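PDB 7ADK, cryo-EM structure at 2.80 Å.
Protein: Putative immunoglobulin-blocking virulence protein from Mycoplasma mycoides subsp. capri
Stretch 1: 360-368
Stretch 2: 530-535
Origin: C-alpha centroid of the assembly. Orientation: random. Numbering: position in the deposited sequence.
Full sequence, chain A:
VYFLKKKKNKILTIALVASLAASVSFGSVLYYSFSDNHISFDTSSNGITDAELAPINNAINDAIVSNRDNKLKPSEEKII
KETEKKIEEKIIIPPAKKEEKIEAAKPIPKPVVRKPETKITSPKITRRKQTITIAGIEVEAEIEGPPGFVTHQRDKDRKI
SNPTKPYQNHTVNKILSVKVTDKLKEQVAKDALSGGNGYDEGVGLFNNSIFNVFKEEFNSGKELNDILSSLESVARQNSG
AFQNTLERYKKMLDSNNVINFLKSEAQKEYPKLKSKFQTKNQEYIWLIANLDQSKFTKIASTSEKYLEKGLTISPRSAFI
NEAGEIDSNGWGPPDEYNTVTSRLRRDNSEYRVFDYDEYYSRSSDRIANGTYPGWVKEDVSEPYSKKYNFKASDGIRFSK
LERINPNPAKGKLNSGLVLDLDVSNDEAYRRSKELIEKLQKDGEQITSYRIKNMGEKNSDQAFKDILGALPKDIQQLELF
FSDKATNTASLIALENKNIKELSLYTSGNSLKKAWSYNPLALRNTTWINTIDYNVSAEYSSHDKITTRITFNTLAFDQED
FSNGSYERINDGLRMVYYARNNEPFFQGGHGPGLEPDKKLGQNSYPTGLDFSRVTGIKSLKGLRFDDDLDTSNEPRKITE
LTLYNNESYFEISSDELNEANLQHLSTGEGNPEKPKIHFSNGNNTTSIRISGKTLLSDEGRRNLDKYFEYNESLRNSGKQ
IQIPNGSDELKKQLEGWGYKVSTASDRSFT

Stretch 1 (360-368) YSRSSDRIA
Stretch 2 530-535: TIDYNV

Residues 360-363 run extended (phi near -70°, psi near 150°) into a helix beginning at Ser364, which Ser363 N-caps through a weak bond from Asp365 N to Ser363 OG (3.5 Å). Stretch 2, without regular structure, lies against this entry, with CA atoms 4.7 Å apart at Ser361-Asp532 and 6.9 Å at Ser364-Asn534, so both chains advance in the same sense. Thr530 stands clear of the contact. Ile531 (phi/psi -77/-174°, m, chi2 t) lays CG2 3.7 Å from Ser361 CA, a purely apolar touch. Asp532 adopts a left-handed backbone (61/35°) and, with chi1 m and chi2 near 0°, grips Arg362 with both carboxylate oxygens: Arg362 N donates to Asp532 OD1 (3.0 Å, 168°), while Arg362 NE forms a salt bridge with Asp532 OD2 (3.0 Å), reinforced by a weak bond from Arg362 NH1 to the same OD2 (3.3 Å). The arginine (m, t, m, chi4 143°) thereby offers its guanidinium edge. Tyr533 (-92/110°, t) points away. Asn534 (-127/45°, m, chi2 -26°) points toward stretch 1, its ND2 donating almost linearly to Arg362 O (2.9 Å, 174°), so both backbone polar groups of Arg362 are bound by side chains. Ile367 (m, t) closes the helical side, its CD1 3.8 Å from Asp532 CB and 3.2 Å from Asn534 ND2. Val535 leaves the contact.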

# COMPACT_ATOMS: atom_id res chain seq x y z
N TYR A 360 -21.79 19.91 -20.37
CA TYR A 360 -20.82 19.68 -19.30
C TYR A 360 -21.12 18.43 -18.48
O TYR A 360 -22.28 18.10 -18.22
CB TYR A 360 -20.75 20.91 -18.39
CG TYR A 360 -20.64 22.21 -19.14
CD1 TYR A 360 -19.55 22.45 -20.00
CD2 TYR A 360 -21.67 23.17 -19.04
CE1 TYR A 360 -19.49 23.62 -20.76
CE2 TYR A 360 -21.62 24.34 -19.81
CZ TYR A 360 -20.53 24.57 -20.67
OH TYR A 360 -20.47 25.69 -21.42
N SER A 361 -20.08 17.74 -18.01
CA SER A 361 -20.19 16.71 -16.98
C SER A 361 -20.51 17.31 -15.61
O SER A 361 -20.18 18.47 -15.34
CB SER A 361 -18.89 15.91 -16.91
OG SER A 361 -17.81 16.74 -16.56
N ARG A 362 -21.16 16.56 -14.73
CA ARG A 362 -21.46 17.04 -13.37
C ARG A 362 -20.23 17.02 -12.47
O ARG A 362 -19.40 16.12 -12.56
CB ARG A 362 -22.59 16.22 -12.76
CG ARG A 362 -23.88 16.27 -13.60
CD ARG A 362 -25.05 15.67 -12.84
NE ARG A 362 -24.76 14.32 -12.35
CZ ARG A 362 -25.15 13.80 -11.21
NH1 ARG A 362 -24.87 12.58 -10.94
NH2 ARG A 362 -25.79 14.45 -10.30
N SER A 363 -20.13 18.01 -11.59
CA SER A 363 -19.09 18.10 -10.56
C SER A 363 -19.20 16.97 -9.54
O SER A 363 -20.29 16.48 -9.30
CB SER A 363 -19.21 19.45 -9.85
OG SER A 363 -18.36 19.54 -8.72
N SER A 364 -18.11 16.62 -8.86
CA SER A 364 -18.10 15.65 -7.76
C SER A 364 -19.09 15.99 -6.63
O SER A 364 -19.70 15.08 -6.08
CB SER A 364 -16.68 15.56 -7.21
OG SER A 364 -16.60 14.77 -6.05
N ASP A 365 -19.28 17.27 -6.29
CA ASP A 365 -20.28 17.72 -5.30
C ASP A 365 -21.72 17.55 -5.80
O ASP A 365 -22.59 17.15 -5.03
CB ASP A 365 -20.02 19.18 -4.88
CG ASP A 365 -18.92 19.40 -3.83
OD1 ASP A 365 -18.22 18.44 -3.43
OD2 ASP A 365 -18.75 20.55 -3.38
N ARG A 366 -21.97 17.79 -7.09
CA ARG A 366 -23.26 17.50 -7.74
C ARG A 366 -23.56 16.01 -7.75
O ARG A 366 -24.68 15.60 -7.48
CB ARG A 366 -23.33 18.04 -9.18
CG ARG A 366 -23.67 19.53 -9.31
CD ARG A 366 -24.37 19.76 -10.65
NE ARG A 366 -24.74 21.16 -10.91
CZ ARG A 366 -25.83 21.79 -10.54
NH1 ARG A 366 -26.08 22.97 -11.02
NH2 ARG A 366 -26.69 21.30 -9.71
N ILE A 367 -22.56 15.19 -8.08
CA ILE A 367 -22.69 13.73 -8.10
C ILE A 367 -22.94 13.20 -6.68
O ILE A 367 -23.85 12.41 -6.50
CB ILE A 367 -21.48 13.04 -8.76
CG1 ILE A 367 -21.27 13.45 -10.22
CG2 ILE A 367 -21.67 11.52 -8.72
CD1 ILE A 367 -19.84 13.16 -10.68
N ALA A 368 -22.19 13.62 -5.67
CA ALA A 368 -22.37 13.12 -4.32
C ALA A 368 -23.74 13.49 -3.72
O ALA A 368 -24.44 12.62 -3.20
CB ALA A 368 -21.21 13.60 -3.45
N THR A 530 -21.36 7.50 -18.70
CA THR A 530 -19.98 7.59 -19.20
C THR A 530 -19.44 9.03 -19.20
O THR A 530 -18.24 9.27 -19.31
CB THR A 530 -19.99 7.00 -20.61
OG1 THR A 530 -18.68 6.82 -21.09
CG2 THR A 530 -20.79 7.85 -21.61
N ILE A 531 -20.36 9.97 -19.06
CA ILE A 531 -20.14 11.37 -18.68
C ILE A 531 -19.89 11.37 -17.15
O ILE A 531 -19.79 10.30 -16.57
CB ILE A 531 -21.35 12.19 -19.17
CG1 ILE A 531 -21.44 12.11 -20.71
CG2 ILE A 531 -21.34 13.67 -18.77
CD1 ILE A 531 -22.73 12.59 -21.33
N ASP A 532 -19.76 12.50 -16.46
CA ASP A 532 -19.46 12.52 -15.02
C ASP A 532 -18.11 11.86 -14.70
O ASP A 532 -17.92 11.20 -13.68
CB ASP A 532 -20.65 12.02 -14.18
CG ASP A 532 -21.98 12.75 -14.33
OD1 ASP A 532 -22.11 13.71 -15.12
OD2 ASP A 532 -22.95 12.32 -13.67
N TYR A 533 -17.15 12.02 -15.60
CA TYR A 533 -15.76 11.59 -15.50
C TYR A 533 -14.89 12.71 -14.91
O TYR A 533 -14.64 13.73 -15.55
CB TYR A 533 -15.28 11.19 -16.89
CG TYR A 533 -13.81 10.88 -17.01
CD1 TYR A 533 -13.33 9.61 -16.68
CD2 TYR A 533 -12.94 11.86 -17.52
CE1 TYR A 533 -11.98 9.30 -16.91
CE2 TYR A 533 -11.60 11.54 -17.76
CZ TYR A 533 -11.12 10.25 -17.48
OH TYR A 533 -9.83 9.93 -17.75
N ASN A 534 -14.42 12.51 -13.67
CA ASN A 534 -13.85 13.56 -12.83
C ASN A 534 -12.46 13.18 -12.29
O ASN A 534 -12.17 13.38 -11.12
CB ASN A 534 -14.87 13.95 -11.75
CG ASN A 534 -16.08 14.71 -12.25
OD1 ASN A 534 -16.08 15.37 -13.26
ND2 ASN A 534 -17.15 14.66 -11.55
N VAL A 535 -11.58 12.64 -13.15
CA VAL A 535 -10.20 12.28 -12.77
C VAL A 535 -9.19 13.28 -13.34
O VAL A 535 -9.14 13.55 -14.53
CB VAL A 535 -9.85 10.81 -13.10
CG1 VAL A 535 -10.95 9.85 -12.65
CG2 VAL A 535 -9.59 10.53 -14.56